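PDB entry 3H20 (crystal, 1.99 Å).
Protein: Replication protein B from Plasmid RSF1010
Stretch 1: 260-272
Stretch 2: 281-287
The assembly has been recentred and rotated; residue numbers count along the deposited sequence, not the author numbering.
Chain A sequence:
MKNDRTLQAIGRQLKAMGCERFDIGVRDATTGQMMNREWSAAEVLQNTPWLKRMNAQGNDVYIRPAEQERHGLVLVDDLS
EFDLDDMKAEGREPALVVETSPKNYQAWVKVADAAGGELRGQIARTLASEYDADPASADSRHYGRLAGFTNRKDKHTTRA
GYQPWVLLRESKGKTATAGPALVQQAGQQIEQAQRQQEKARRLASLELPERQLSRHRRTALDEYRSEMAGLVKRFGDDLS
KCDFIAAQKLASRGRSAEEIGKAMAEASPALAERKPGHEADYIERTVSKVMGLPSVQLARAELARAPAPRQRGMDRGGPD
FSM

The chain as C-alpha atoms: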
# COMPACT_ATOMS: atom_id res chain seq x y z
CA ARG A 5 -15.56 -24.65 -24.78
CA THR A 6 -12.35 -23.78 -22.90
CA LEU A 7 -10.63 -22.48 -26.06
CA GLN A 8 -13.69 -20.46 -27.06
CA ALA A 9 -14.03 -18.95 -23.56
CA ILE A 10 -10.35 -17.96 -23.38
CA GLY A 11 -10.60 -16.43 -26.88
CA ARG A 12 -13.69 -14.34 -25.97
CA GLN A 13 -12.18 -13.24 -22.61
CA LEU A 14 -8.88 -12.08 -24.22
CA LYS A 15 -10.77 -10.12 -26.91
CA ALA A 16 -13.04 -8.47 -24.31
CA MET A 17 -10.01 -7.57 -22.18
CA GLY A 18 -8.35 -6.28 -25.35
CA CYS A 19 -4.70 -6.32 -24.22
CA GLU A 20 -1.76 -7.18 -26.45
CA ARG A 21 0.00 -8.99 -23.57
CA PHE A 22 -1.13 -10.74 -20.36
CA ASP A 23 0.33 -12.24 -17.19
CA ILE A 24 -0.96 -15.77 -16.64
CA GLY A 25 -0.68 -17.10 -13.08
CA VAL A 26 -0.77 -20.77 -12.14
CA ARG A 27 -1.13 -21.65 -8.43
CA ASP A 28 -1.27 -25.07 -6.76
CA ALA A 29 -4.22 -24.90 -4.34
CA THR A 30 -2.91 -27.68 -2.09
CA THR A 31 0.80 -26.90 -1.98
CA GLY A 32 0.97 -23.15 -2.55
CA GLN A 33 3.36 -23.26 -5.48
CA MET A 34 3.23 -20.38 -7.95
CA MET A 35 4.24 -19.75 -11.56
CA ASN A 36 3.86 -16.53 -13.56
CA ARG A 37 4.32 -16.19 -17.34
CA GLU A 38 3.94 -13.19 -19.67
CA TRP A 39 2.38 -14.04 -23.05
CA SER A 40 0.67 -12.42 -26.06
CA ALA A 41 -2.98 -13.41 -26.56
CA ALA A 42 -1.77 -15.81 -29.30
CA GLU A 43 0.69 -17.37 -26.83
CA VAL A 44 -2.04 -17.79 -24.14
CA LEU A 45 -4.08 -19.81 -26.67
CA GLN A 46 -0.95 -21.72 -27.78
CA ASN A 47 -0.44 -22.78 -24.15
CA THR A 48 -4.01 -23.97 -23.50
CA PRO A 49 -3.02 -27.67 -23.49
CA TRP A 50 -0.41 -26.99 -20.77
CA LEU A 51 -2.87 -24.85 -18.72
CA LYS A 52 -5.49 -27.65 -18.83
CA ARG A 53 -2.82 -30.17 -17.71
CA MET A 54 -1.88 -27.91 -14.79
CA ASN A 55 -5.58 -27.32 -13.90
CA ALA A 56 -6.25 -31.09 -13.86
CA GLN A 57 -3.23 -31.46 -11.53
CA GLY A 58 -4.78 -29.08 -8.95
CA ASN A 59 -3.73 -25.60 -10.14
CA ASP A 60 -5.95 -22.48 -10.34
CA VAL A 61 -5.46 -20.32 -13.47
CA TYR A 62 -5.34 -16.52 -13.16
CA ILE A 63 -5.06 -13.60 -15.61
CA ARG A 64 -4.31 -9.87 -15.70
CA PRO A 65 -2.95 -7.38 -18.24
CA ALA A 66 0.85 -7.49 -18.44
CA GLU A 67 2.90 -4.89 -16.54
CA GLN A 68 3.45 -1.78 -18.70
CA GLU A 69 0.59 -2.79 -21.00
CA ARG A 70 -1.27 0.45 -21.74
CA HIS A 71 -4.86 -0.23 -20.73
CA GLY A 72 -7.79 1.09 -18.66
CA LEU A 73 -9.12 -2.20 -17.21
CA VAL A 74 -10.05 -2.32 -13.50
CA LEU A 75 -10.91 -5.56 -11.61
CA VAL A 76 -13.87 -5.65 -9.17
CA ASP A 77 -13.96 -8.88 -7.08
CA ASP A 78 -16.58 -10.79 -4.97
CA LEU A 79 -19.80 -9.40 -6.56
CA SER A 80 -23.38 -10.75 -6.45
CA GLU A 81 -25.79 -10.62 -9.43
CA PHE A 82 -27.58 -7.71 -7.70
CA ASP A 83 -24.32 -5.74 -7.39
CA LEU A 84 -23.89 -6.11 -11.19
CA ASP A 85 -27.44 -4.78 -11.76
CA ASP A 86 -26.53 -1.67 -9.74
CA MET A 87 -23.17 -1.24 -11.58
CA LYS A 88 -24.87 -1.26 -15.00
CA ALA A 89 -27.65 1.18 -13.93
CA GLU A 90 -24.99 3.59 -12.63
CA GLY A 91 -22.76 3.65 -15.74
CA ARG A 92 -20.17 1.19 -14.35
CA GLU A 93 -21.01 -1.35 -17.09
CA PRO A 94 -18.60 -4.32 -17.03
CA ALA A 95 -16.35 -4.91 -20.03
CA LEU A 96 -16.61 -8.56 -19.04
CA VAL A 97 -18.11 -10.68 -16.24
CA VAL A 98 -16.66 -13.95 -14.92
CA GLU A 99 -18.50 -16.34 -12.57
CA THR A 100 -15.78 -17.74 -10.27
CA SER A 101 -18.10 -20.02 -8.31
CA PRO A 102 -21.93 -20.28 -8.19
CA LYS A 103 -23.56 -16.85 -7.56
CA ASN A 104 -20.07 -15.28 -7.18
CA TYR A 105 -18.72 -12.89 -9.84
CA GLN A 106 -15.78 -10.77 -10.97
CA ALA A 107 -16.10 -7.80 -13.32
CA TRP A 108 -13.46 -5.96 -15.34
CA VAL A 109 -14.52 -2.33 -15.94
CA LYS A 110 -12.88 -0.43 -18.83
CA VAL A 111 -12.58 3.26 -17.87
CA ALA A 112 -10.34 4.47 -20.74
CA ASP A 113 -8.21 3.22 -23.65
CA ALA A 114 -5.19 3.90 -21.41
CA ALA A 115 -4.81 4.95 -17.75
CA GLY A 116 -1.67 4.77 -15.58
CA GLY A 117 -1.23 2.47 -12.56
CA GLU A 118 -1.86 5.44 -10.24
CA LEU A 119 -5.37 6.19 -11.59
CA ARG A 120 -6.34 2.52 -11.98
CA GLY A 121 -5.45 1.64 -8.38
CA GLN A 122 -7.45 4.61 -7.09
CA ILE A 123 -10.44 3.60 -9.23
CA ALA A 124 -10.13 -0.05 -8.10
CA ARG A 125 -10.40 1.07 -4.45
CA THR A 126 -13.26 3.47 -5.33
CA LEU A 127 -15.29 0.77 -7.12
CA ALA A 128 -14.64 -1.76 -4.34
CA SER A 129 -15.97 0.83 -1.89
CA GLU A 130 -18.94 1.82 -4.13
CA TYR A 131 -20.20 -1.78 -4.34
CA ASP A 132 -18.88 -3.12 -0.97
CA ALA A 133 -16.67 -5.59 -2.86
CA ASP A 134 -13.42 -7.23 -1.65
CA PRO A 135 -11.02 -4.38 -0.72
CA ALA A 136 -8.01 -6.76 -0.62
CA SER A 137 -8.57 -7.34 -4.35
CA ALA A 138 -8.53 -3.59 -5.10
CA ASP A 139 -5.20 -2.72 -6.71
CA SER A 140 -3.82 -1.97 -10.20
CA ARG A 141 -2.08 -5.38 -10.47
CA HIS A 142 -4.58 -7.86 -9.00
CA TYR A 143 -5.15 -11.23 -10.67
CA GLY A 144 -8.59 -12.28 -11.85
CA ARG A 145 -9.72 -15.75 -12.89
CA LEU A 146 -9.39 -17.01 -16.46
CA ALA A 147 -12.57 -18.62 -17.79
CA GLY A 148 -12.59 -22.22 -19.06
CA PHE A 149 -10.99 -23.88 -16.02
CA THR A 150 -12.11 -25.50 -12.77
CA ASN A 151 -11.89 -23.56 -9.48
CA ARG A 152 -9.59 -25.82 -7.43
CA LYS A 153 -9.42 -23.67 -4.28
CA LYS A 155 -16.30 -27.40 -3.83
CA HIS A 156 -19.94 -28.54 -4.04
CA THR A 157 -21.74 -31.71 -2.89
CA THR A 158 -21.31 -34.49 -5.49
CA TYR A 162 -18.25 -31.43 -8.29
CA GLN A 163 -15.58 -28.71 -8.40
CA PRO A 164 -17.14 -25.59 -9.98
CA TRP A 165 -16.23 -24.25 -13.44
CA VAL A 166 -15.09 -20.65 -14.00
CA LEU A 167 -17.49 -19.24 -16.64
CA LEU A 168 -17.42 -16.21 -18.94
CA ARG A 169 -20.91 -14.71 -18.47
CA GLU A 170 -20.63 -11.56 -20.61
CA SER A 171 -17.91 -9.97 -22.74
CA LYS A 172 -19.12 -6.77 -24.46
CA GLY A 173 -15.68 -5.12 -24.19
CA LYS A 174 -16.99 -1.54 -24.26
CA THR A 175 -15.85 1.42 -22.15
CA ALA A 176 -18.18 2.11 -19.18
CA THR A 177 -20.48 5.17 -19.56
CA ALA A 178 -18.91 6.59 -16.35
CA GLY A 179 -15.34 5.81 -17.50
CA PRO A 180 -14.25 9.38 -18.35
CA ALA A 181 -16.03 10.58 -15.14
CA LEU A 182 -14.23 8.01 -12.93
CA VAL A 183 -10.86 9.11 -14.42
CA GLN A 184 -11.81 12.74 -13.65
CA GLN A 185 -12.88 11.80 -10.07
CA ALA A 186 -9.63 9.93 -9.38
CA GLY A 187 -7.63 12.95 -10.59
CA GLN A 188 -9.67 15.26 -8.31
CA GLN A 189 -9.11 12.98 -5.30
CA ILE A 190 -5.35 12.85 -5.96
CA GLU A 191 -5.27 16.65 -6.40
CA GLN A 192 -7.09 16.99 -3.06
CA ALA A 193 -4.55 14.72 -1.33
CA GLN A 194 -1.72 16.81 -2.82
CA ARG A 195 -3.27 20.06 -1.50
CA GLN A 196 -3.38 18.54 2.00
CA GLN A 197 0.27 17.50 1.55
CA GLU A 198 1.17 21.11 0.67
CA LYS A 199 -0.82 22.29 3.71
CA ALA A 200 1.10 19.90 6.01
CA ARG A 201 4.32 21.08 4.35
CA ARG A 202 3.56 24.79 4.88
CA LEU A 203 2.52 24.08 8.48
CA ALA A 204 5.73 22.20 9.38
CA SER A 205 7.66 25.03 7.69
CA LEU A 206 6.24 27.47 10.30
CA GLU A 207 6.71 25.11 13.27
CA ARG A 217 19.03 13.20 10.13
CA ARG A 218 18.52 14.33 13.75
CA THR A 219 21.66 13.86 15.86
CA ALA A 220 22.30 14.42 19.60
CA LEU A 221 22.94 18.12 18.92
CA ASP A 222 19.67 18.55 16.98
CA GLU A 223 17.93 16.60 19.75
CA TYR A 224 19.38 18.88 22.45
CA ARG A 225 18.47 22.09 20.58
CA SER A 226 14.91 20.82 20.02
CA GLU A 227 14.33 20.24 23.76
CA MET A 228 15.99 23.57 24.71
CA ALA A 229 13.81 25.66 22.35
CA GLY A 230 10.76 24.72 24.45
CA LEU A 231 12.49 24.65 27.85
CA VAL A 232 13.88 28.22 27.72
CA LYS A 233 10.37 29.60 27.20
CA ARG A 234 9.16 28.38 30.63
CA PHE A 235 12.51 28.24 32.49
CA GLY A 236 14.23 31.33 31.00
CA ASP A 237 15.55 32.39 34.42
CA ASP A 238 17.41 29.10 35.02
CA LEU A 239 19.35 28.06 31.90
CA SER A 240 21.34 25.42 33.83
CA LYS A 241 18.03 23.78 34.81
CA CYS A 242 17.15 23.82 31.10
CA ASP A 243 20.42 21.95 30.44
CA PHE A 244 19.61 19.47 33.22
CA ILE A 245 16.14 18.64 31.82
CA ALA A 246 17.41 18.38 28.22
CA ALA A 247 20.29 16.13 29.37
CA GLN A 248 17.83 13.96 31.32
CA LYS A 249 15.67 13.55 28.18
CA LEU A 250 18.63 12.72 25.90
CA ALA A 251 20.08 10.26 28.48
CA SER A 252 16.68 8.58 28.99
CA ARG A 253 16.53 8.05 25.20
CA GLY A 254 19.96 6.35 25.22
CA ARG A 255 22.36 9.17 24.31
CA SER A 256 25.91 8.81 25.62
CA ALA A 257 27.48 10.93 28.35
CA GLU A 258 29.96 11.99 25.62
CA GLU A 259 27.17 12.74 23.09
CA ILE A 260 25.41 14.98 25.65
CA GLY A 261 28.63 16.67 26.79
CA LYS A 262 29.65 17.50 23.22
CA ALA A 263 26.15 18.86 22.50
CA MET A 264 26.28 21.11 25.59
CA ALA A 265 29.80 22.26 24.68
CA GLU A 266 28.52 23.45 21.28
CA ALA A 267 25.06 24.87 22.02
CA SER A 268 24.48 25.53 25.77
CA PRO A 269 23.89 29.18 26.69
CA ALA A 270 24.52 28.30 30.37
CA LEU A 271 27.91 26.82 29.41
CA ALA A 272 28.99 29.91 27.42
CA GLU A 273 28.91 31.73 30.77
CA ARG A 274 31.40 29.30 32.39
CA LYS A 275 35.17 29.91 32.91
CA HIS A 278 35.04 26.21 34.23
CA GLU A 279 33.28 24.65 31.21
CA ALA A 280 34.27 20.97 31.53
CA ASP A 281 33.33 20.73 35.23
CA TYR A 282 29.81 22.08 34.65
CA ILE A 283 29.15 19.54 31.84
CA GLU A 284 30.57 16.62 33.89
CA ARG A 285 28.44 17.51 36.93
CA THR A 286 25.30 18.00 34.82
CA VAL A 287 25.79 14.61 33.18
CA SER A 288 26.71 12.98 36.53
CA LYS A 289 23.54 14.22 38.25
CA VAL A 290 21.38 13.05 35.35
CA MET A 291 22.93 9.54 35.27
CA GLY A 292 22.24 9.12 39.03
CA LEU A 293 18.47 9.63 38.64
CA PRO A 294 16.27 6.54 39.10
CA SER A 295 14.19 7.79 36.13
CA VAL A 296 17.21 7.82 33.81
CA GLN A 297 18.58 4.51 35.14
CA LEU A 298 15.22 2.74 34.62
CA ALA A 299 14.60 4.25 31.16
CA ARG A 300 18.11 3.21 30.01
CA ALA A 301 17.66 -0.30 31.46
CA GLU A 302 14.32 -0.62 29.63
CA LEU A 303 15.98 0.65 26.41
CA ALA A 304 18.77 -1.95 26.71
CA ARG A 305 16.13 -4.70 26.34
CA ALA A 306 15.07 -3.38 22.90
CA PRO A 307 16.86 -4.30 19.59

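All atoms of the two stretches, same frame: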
# COMPACT_ATOMS: atom_id res chain seq x y z
N ILE A 260 26.07 13.88 24.94
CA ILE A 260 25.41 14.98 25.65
C ILE A 260 26.39 16.11 25.99
O ILE A 260 26.08 17.29 25.80
CB ILE A 260 24.68 14.48 26.92
CG1 ILE A 260 23.53 13.54 26.54
CG2 ILE A 260 24.17 15.65 27.77
CD1 ILE A 260 23.02 12.67 27.69
N GLY A 261 27.57 15.73 26.49
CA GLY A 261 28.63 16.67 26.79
C GLY A 261 29.02 17.52 25.60
O GLY A 261 29.09 18.74 25.69
N LYS A 262 29.27 16.84 24.47
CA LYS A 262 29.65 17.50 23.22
C LYS A 262 28.56 18.44 22.69
O LYS A 262 28.86 19.49 22.12
CB LYS A 262 30.03 16.44 22.17
CG LYS A 262 30.12 16.95 20.74
CD LYS A 262 31.06 16.10 19.90
CE LYS A 262 31.27 16.72 18.53
NZ LYS A 262 32.48 16.19 17.85
N ALA A 263 27.30 18.04 22.89
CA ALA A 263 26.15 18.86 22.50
C ALA A 263 26.05 20.13 23.35
O ALA A 263 25.80 21.22 22.83
CB ALA A 263 24.86 18.05 22.60
N MET A 264 26.26 19.98 24.66
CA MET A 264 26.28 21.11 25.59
C MET A 264 27.43 22.06 25.27
O MET A 264 27.24 23.27 25.24
CB MET A 264 26.39 20.62 27.04
CG MET A 264 25.10 20.02 27.61
SD MET A 264 25.25 19.39 29.30
CE MET A 264 25.57 20.89 30.23
N ALA A 265 28.60 21.49 25.01
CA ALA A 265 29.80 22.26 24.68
C ALA A 265 29.58 23.18 23.48
O ALA A 265 30.12 24.28 23.42
CB ALA A 265 30.98 21.34 24.44
N GLU A 266 28.76 22.72 22.53
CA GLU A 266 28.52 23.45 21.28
C GLU A 266 27.39 24.47 21.38
O GLU A 266 27.49 25.56 20.82
CB GLU A 266 28.22 22.46 20.14
CG GLU A 266 28.21 23.08 18.74
CD GLU A 266 29.60 23.45 18.25
OE1 GLU A 266 30.57 22.74 18.61
OE2 GLU A 266 29.73 24.44 17.50
N ALA A 267 26.32 24.13 22.11
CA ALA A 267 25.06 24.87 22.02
C ALA A 267 24.47 25.44 23.32
O ALA A 267 23.51 26.21 23.26
CB ALA A 267 24.00 24.02 21.29
N SER A 268 25.03 25.08 24.48
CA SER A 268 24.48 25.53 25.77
C SER A 268 24.76 27.00 26.08
O SER A 268 25.92 27.39 26.19
CB SER A 268 24.99 24.66 26.93
OG SER A 268 24.62 25.23 28.18
N PRO A 269 23.69 27.80 26.24
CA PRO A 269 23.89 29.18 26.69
C PRO A 269 24.45 29.24 28.11
O PRO A 269 25.29 30.09 28.39
CB PRO A 269 22.49 29.79 26.63
CG PRO A 269 21.55 28.63 26.65
CD PRO A 269 22.27 27.50 25.97
N ALA A 270 24.00 28.35 29.00
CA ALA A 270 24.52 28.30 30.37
C ALA A 270 26.03 28.02 30.42
O ALA A 270 26.74 28.58 31.26
CB ALA A 270 23.76 27.28 31.21
N LEU A 271 26.49 27.17 29.51
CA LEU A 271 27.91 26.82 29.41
C LEU A 271 28.76 28.00 28.94
O LEU A 271 29.86 28.21 29.46
CB LEU A 271 28.13 25.63 28.47
CG LEU A 271 29.60 25.27 28.24
CD1 LEU A 271 30.02 24.16 29.17
CD2 LEU A 271 29.85 24.90 26.79
N ALA A 272 28.27 28.75 27.96
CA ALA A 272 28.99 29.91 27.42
C ALA A 272 29.38 30.92 28.50
O ALA A 272 30.34 31.68 28.34
CB ALA A 272 28.18 30.59 26.33
N ASP A 281 33.88 21.12 33.92
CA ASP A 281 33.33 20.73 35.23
C ASP A 281 31.80 20.82 35.27
O ASP A 281 31.14 19.94 35.83
CB ASP A 281 33.93 21.58 36.35
N TYR A 282 31.25 21.88 34.68
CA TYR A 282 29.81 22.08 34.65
C TYR A 282 29.11 20.98 33.85
O TYR A 282 28.10 20.44 34.30
CB TYR A 282 29.44 23.48 34.12
CG TYR A 282 27.97 23.62 33.76
CD1 TYR A 282 26.98 23.62 34.74
CD2 TYR A 282 27.58 23.75 32.43
CE1 TYR A 282 25.63 23.74 34.41
CE2 TYR A 282 26.24 23.87 32.08
CZ TYR A 282 25.27 23.87 33.08
OH TYR A 282 23.94 23.98 32.74
N ILE A 283 29.67 20.64 32.68
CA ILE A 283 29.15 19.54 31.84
C ILE A 283 29.19 18.20 32.59
O ILE A 283 28.18 17.49 32.64
CB ILE A 283 29.94 19.41 30.51
CG1 ILE A 283 29.74 20.64 29.63
CG2 ILE A 283 29.52 18.15 29.76
CD1 ILE A 283 30.74 20.75 28.47
N GLU A 284 30.35 17.87 33.16
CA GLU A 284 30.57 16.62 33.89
C GLU A 284 29.57 16.45 35.04
O GLU A 284 29.01 15.38 35.22
CB GLU A 284 32.02 16.55 34.40
CG GLU A 284 32.27 15.64 35.62
CD GLU A 284 32.43 14.16 35.26
OE1 GLU A 284 33.31 13.83 34.44
OE2 GLU A 284 31.69 13.33 35.83
N ARG A 285 29.37 17.52 35.80
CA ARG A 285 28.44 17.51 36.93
C ARG A 285 26.99 17.38 36.46
O ARG A 285 26.22 16.61 37.04
CB ARG A 285 28.64 18.75 37.80
CG ARG A 285 27.85 18.76 39.10
CD ARG A 285 28.49 19.64 40.17
NE ARG A 285 28.97 20.93 39.65
CZ ARG A 285 28.19 21.97 39.35
NH1 ARG A 285 26.87 21.90 39.49
NH2 ARG A 285 28.74 23.08 38.87
N THR A 286 26.63 18.12 35.42
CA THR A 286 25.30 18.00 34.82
C THR A 286 25.03 16.57 34.40
O THR A 286 23.98 16.00 34.74
CB THR A 286 25.12 18.95 33.61
OG1 THR A 286 25.18 20.31 34.06
CG2 THR A 286 23.77 18.71 32.91
N VAL A 287 25.97 15.98 33.67
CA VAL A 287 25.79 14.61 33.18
C VAL A 287 25.79 13.61 34.35
O VAL A 287 25.00 12.67 34.34
CB VAL A 287 26.84 14.23 32.10
CG1 VAL A 287 26.66 12.78 31.66
CG2 VAL A 287 26.74 15.15 30.89

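How do the two backbones meet? Helix 260-267 and helix 281-287 run in roughly opposed directions, at 136°, with their axes 9.8 Å apart at closest approach. Gly261 lies beside Ile283, the two CA atoms 5.8 Å apart. No hydrogen bond crosses the interface, so the contact between them rests on packing, mostly apolar.

Why does Ile283 fit so well? With chi1 m and chi2 t, its side chain enters a hole formed by Gly261, Met264, Ala265 and Leu271. Ile283 CG2 lies 3.4 Å from Gly261 CA, and an ideal CB on Gly261 would sit a tight 3.3 Å from Ile283 CG2. Ile283 CD1 reaches Leu271 CD1 at 3.6 Å and Ala265 CB at 4.1 Å.

What does Met264 gain from its m, t, p conformation? It places Met264 CE 3.6 Å from Tyr282 CE2 and 3.9 Å from Thr286 OG1. Thr286, chi1 m, donates from OG1 to Tyr282 O at 2.9 Å within its own helix, meeting its polar need beside this methyl.

How is the turn after the first helix held against Tyr282? Ser268, chi1 t, caps the next turn: Ser268 OG accepts from Leu271 N at 3.0 Å. Tyr282, also t, points its CA-to-CB bond toward the first stretch, and its ring lies against this segment; Leu271 CD1 meets the ring edge, 4.1 Å from Tyr282 CD2, while Ala270 CB lies 3.6 Å from Tyr282 OH.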